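Local coordinates for hypothetical protein PA1234 (PDB 1Z6N), which is of unknown function but belongs to the thioredoxin family, binds a metal ion and may take part in thiol-disulfide chemistry, at residues 107-110 with 111-115; 129-132 with 133-136. One frame throughout, in Å; residues are numbered along the deposited sequence.

In the fold
Both contacts are local, and each marks a junction between loop and regular structure in the thioredoxin-like fold. Contact 1 is buried and apolar: residues 107-110, in the loop after helix 93-99, pack on residues 111-115, which enter strand 113-117. Contact 2 lies where the chain leaves strand 123-128 and starts helix 132-137; it is only partly buried, and backbone and side-chain hydrogen bonds replace methyl packing as its main cement. The two strands are antiparallel neighbours in the sheet, so the contacts meet although their centres lie about 13 Å apart. A probable hydrogen bond joins Pro112 O to Glu129 N at 2.8 Å, linking the residue just before one strand to the residue just after the other.

Contact 1 of 2, residues 107-110 with 111-115; sequences ERIA and IPLVL
Ile109 bridges to Ile111 and Leu113 through two different branches, and its path from CB shows how. At CB the chain forks. CG2 lies anti to the backbone N and reaches the CG2 methyl of Ile111 at 3.8 Å. CG1 stands beside the backbone N (chi1 -58°), and a bend at chi2 of -67° carries CD1 on to the CD2 methyl of Leu113, 4.0 Å away. Each meeting is methyl against methyl, and both partners cross the Ile109 side chain at about a right angle.

On the other side of the first pair, Ile111 CG2 also lies 3.8 Å from the carbonyl carbon of Ala110, while the CG1 branch leads away from residues 107-110. This side chain touches Trp65, Cys66 and Cys69, the cysteines belonging to a CxxC sequence at a helix start. The peptide joining Ile111 to Pro112 is cis: CA of Ile111 and CA of Pro112 are just 2.9 Å apart. A cis-proline beside such a sequence is consistent with the thioredoxin-type motif, of which it is a hallmark. Beyond the turn, Leu113 CB comes within 3.9 Å of Ala110 O, and the Leu113 backbone pairs with Ala61 in the sheet.

Ile109 also packs on Ala96 and Glu97 of helix 93-99, which places this cluster between that helix and the strand. The side chains that meet across the two segments are apolar, and no hydrogen bond is found between them. The link between 107-110 and 111-115 thus rests on methyl packing, while backbone bonds to neighbouring strands and the cis peptide fix the strand start.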
# COMPACT_ATOMS: atom_id res chain seq x y z
N GLU A 107 -11.13 -6.86 -13.90
CA GLU A 107 -12.58 -6.87 -14.06
C GLU A 107 -13.23 -5.68 -13.34
O GLU A 107 -14.25 -5.15 -13.80
CB GLU A 107 -13.19 -8.18 -13.53
CG GLU A 107 -12.85 -9.44 -14.32
CD GLU A 107 -13.68 -10.64 -13.88
OE1 GLU A 107 -13.15 -11.78 -13.89
OE2 GLU A 107 -14.86 -10.45 -13.51
N ARG A 108 -12.64 -5.29 -12.22
CA ARG A 108 -13.10 -4.21 -11.35
C ARG A 108 -11.90 -3.75 -10.54
O ARG A 108 -10.85 -4.40 -10.55
CB ARG A 108 -14.19 -4.73 -10.40
CG ARG A 108 -13.69 -5.80 -9.46
CD ARG A 108 -14.81 -6.34 -8.58
NE ARG A 108 -14.83 -5.67 -7.28
CZ ARG A 108 -14.19 -6.11 -6.20
NH1 ARG A 108 -14.27 -5.43 -5.07
NH2 ARG A 108 -13.48 -7.24 -6.23
N ILE A 109 -12.04 -2.62 -9.83
CA ILE A 109 -10.97 -2.14 -8.96
C ILE A 109 -11.30 -2.45 -7.51
O ILE A 109 -12.19 -1.84 -6.92
CB ILE A 109 -10.73 -0.62 -9.11
CG1 ILE A 109 -10.36 -0.28 -10.57
CG2 ILE A 109 -9.64 -0.18 -8.15
CD1 ILE A 109 -8.99 -0.84 -11.07
N ALA A 110 -10.57 -3.40 -6.93
CA ALA A 110 -10.65 -3.69 -5.50
C ALA A 110 -9.54 -2.88 -4.85
O ALA A 110 -8.40 -2.87 -5.34
CB ALA A 110 -10.44 -5.18 -5.26
N ILE A 111 -9.88 -2.17 -3.79
CA ILE A 111 -8.92 -1.26 -3.17
C ILE A 111 -8.45 -1.79 -1.80
O ILE A 111 -9.21 -2.49 -1.11
CB ILE A 111 -9.46 0.19 -3.06
CG1 ILE A 111 -10.82 0.20 -2.36
CG2 ILE A 111 -9.51 0.86 -4.45
CD1 ILE A 111 -11.31 1.57 -1.99
N PRO A 112 -7.21 -1.45 -1.39
CA PRO A 112 -6.25 -0.64 -2.14
C PRO A 112 -5.60 -1.42 -3.27
O PRO A 112 -5.28 -2.60 -3.10
CB PRO A 112 -5.18 -0.32 -1.09
CG PRO A 112 -5.23 -1.46 -0.15
CD PRO A 112 -6.69 -1.85 -0.07
N LEU A 113 -5.43 -0.75 -4.40
CA LEU A 113 -4.64 -1.29 -5.50
C LEU A 113 -3.30 -0.57 -5.45
O LEU A 113 -3.26 0.66 -5.56
CB LEU A 113 -5.36 -1.01 -6.83
CG LEU A 113 -4.57 -1.29 -8.11
CD1 LEU A 113 -4.23 -2.78 -8.21
CD2 LEU A 113 -5.35 -0.83 -9.36
N VAL A 114 -2.22 -1.33 -5.27
CA VAL A 114 -0.91 -0.75 -5.12
C VAL A 114 -0.03 -1.22 -6.28
O VAL A 114 0.28 -2.41 -6.39
CB VAL A 114 -0.26 -1.16 -3.78
CG1 VAL A 114 1.11 -0.54 -3.64
CG2 VAL A 114 -1.14 -0.73 -2.59
N LEU A 115 0.37 -0.28 -7.12
CA LEU A 115 1.27 -0.58 -8.23
C LEU A 115 2.69 -0.21 -7.84
O LEU A 115 2.95 0.93 -7.45
CB LEU A 115 0.83 0.19 -9.48
CG LEU A 115 -0.63 -0.04 -9.92
CD1 LEU A 115 -0.88 0.78 -11.19
CD2 LEU A 115 -0.91 -1.52 -10.19

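Contact 2 of 2, residues 129-132 with 133-136; sequences ERPQ and AVLD
Pro131 O accepts from both Val134 N and Leu135 N, the backbone of residues 129-132 turning here into helix 132-137 with Pro131 as its N-cap. Leu135 N lies 3.0 Å from Pro131 O in a nearly straight bond (169° at the hydrogen), as expected for the i to i+4 spacing of an alpha-helix; Val134 N, 2.9 Å from the same Pro131 O, makes a strongly bent, weak one. One residue on, Asp136 N donates to Gln132 O at 2.8 Å, extending the helical pattern.

The side chains of Gln132 and Asp136 add a second link over the same turn. CG of Gln132 is anti to its backbone N, and the chain then bends at chi2 (60°), bringing NE2 of Gln132 back to Asp136 OD1 at 2.8 Å. The acceptor lies in the plane of the amide, whereas the amide nitrogen comes from above the carboxylate, 39° out of its plane. The two residues are thus joined twice, through backbone and through side chain.

Apolar contacts join the rest. Buried Val134 splits its methyls: CG2 sits 4.0 Å from CD of Pro131, also buried, the two side chains running the same way, and CG1 meets Arg130 CD at 4.0 Å. Exposed Leu135 rests its CD2 near Arg130 CB. The far end of Arg130 is held elsewhere, its NE in a salt bridge with Asp68 of helix 67-82.

Tyr145 of helix 139-146 packs on Arg130, Pro131 and Val134, while helix 151-164 supplies Asp157, whose carboxylate is hydrogen-bonded to Gln132 N. The turn therefore carries the chain from strand 123-128 into a setting framed by three helices.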
# COMPACT_ATOMS: atom_id res chain seq x y z
N GLU A 129 -5.68 -5.30 -2.57
CA GLU A 129 -6.64 -5.41 -1.47
C GLU A 129 -6.09 -5.88 -0.12
O GLU A 129 -6.22 -5.15 0.88
CB GLU A 129 -7.87 -6.24 -1.88
CG GLU A 129 -9.10 -5.97 -1.01
CD GLU A 129 -10.38 -6.60 -1.54
OE1 GLU A 129 -10.32 -7.76 -1.99
OE2 GLU A 129 -11.43 -5.94 -1.49
N ARG A 130 -5.51 -7.08 -0.08
CA ARG A 130 -5.06 -7.68 1.17
C ARG A 130 -3.76 -8.44 0.93
O ARG A 130 -3.52 -8.88 -0.19
CB ARG A 130 -6.12 -8.64 1.70
CG ARG A 130 -7.35 -7.90 2.13
CD ARG A 130 -8.48 -8.84 2.52
NE ARG A 130 -9.68 -8.03 2.66
CZ ARG A 130 -10.90 -8.37 2.26
NH1 ARG A 130 -11.13 -9.56 1.68
NH2 ARG A 130 -11.90 -7.52 2.43
N PRO A 131 -2.92 -8.59 1.99
CA PRO A 131 -1.69 -9.38 1.82
C PRO A 131 -1.97 -10.83 1.45
O PRO A 131 -3.02 -11.38 1.78
CB PRO A 131 -0.99 -9.28 3.19
CG PRO A 131 -1.64 -8.10 3.88
CD PRO A 131 -3.04 -8.01 3.34
N GLN A 132 -0.99 -11.45 0.79
CA GLN A 132 -1.11 -12.84 0.35
C GLN A 132 -1.45 -13.79 1.51
O GLN A 132 -2.20 -14.76 1.33
CB GLN A 132 0.17 -13.29 -0.37
CG GLN A 132 0.02 -14.64 -1.12
CD GLN A 132 -1.07 -14.56 -2.17
OE1 GLN A 132 -1.02 -13.71 -3.07
NE2 GLN A 132 -2.06 -15.44 -2.07
N ALA A 133 -0.88 -13.53 2.68
CA ALA A 133 -1.11 -14.43 3.84
C ALA A 133 -2.57 -14.36 4.29
O ALA A 133 -3.11 -15.34 4.80
CB ALA A 133 -0.17 -14.10 5.01
N VAL A 134 -3.19 -13.20 4.06
CA VAL A 134 -4.61 -13.01 4.38
C VAL A 134 -5.50 -13.68 3.33
O VAL A 134 -6.44 -14.39 3.66
CB VAL A 134 -4.97 -11.53 4.59
CG1 VAL A 134 -6.45 -11.39 4.90
CG2 VAL A 134 -4.14 -10.97 5.73
N LEU A 135 -5.18 -13.45 2.05
CA LEU A 135 -5.84 -14.18 0.97
C LEU A 135 -5.77 -15.68 1.22
O LEU A 135 -6.78 -16.39 1.12
CB LEU A 135 -5.23 -13.85 -0.40
CG LEU A 135 -5.24 -12.36 -0.77
CD1 LEU A 135 -4.63 -12.13 -2.15
CD2 LEU A 135 -6.65 -11.77 -0.68
N ASP A 136 -4.57 -16.16 1.57
CA ASP A 136 -4.36 -17.59 1.84
C ASP A 136 -5.17 -18.10 3.04
O ASP A 136 -5.71 -19.21 2.99
CB ASP A 136 -2.87 -17.88 2.09
CG ASP A 136 -2.02 -17.79 0.83
OD1 ASP A 136 -2.57 -17.47 -0.26
OD2 ASP A 136 -0.80 -18.08 0.93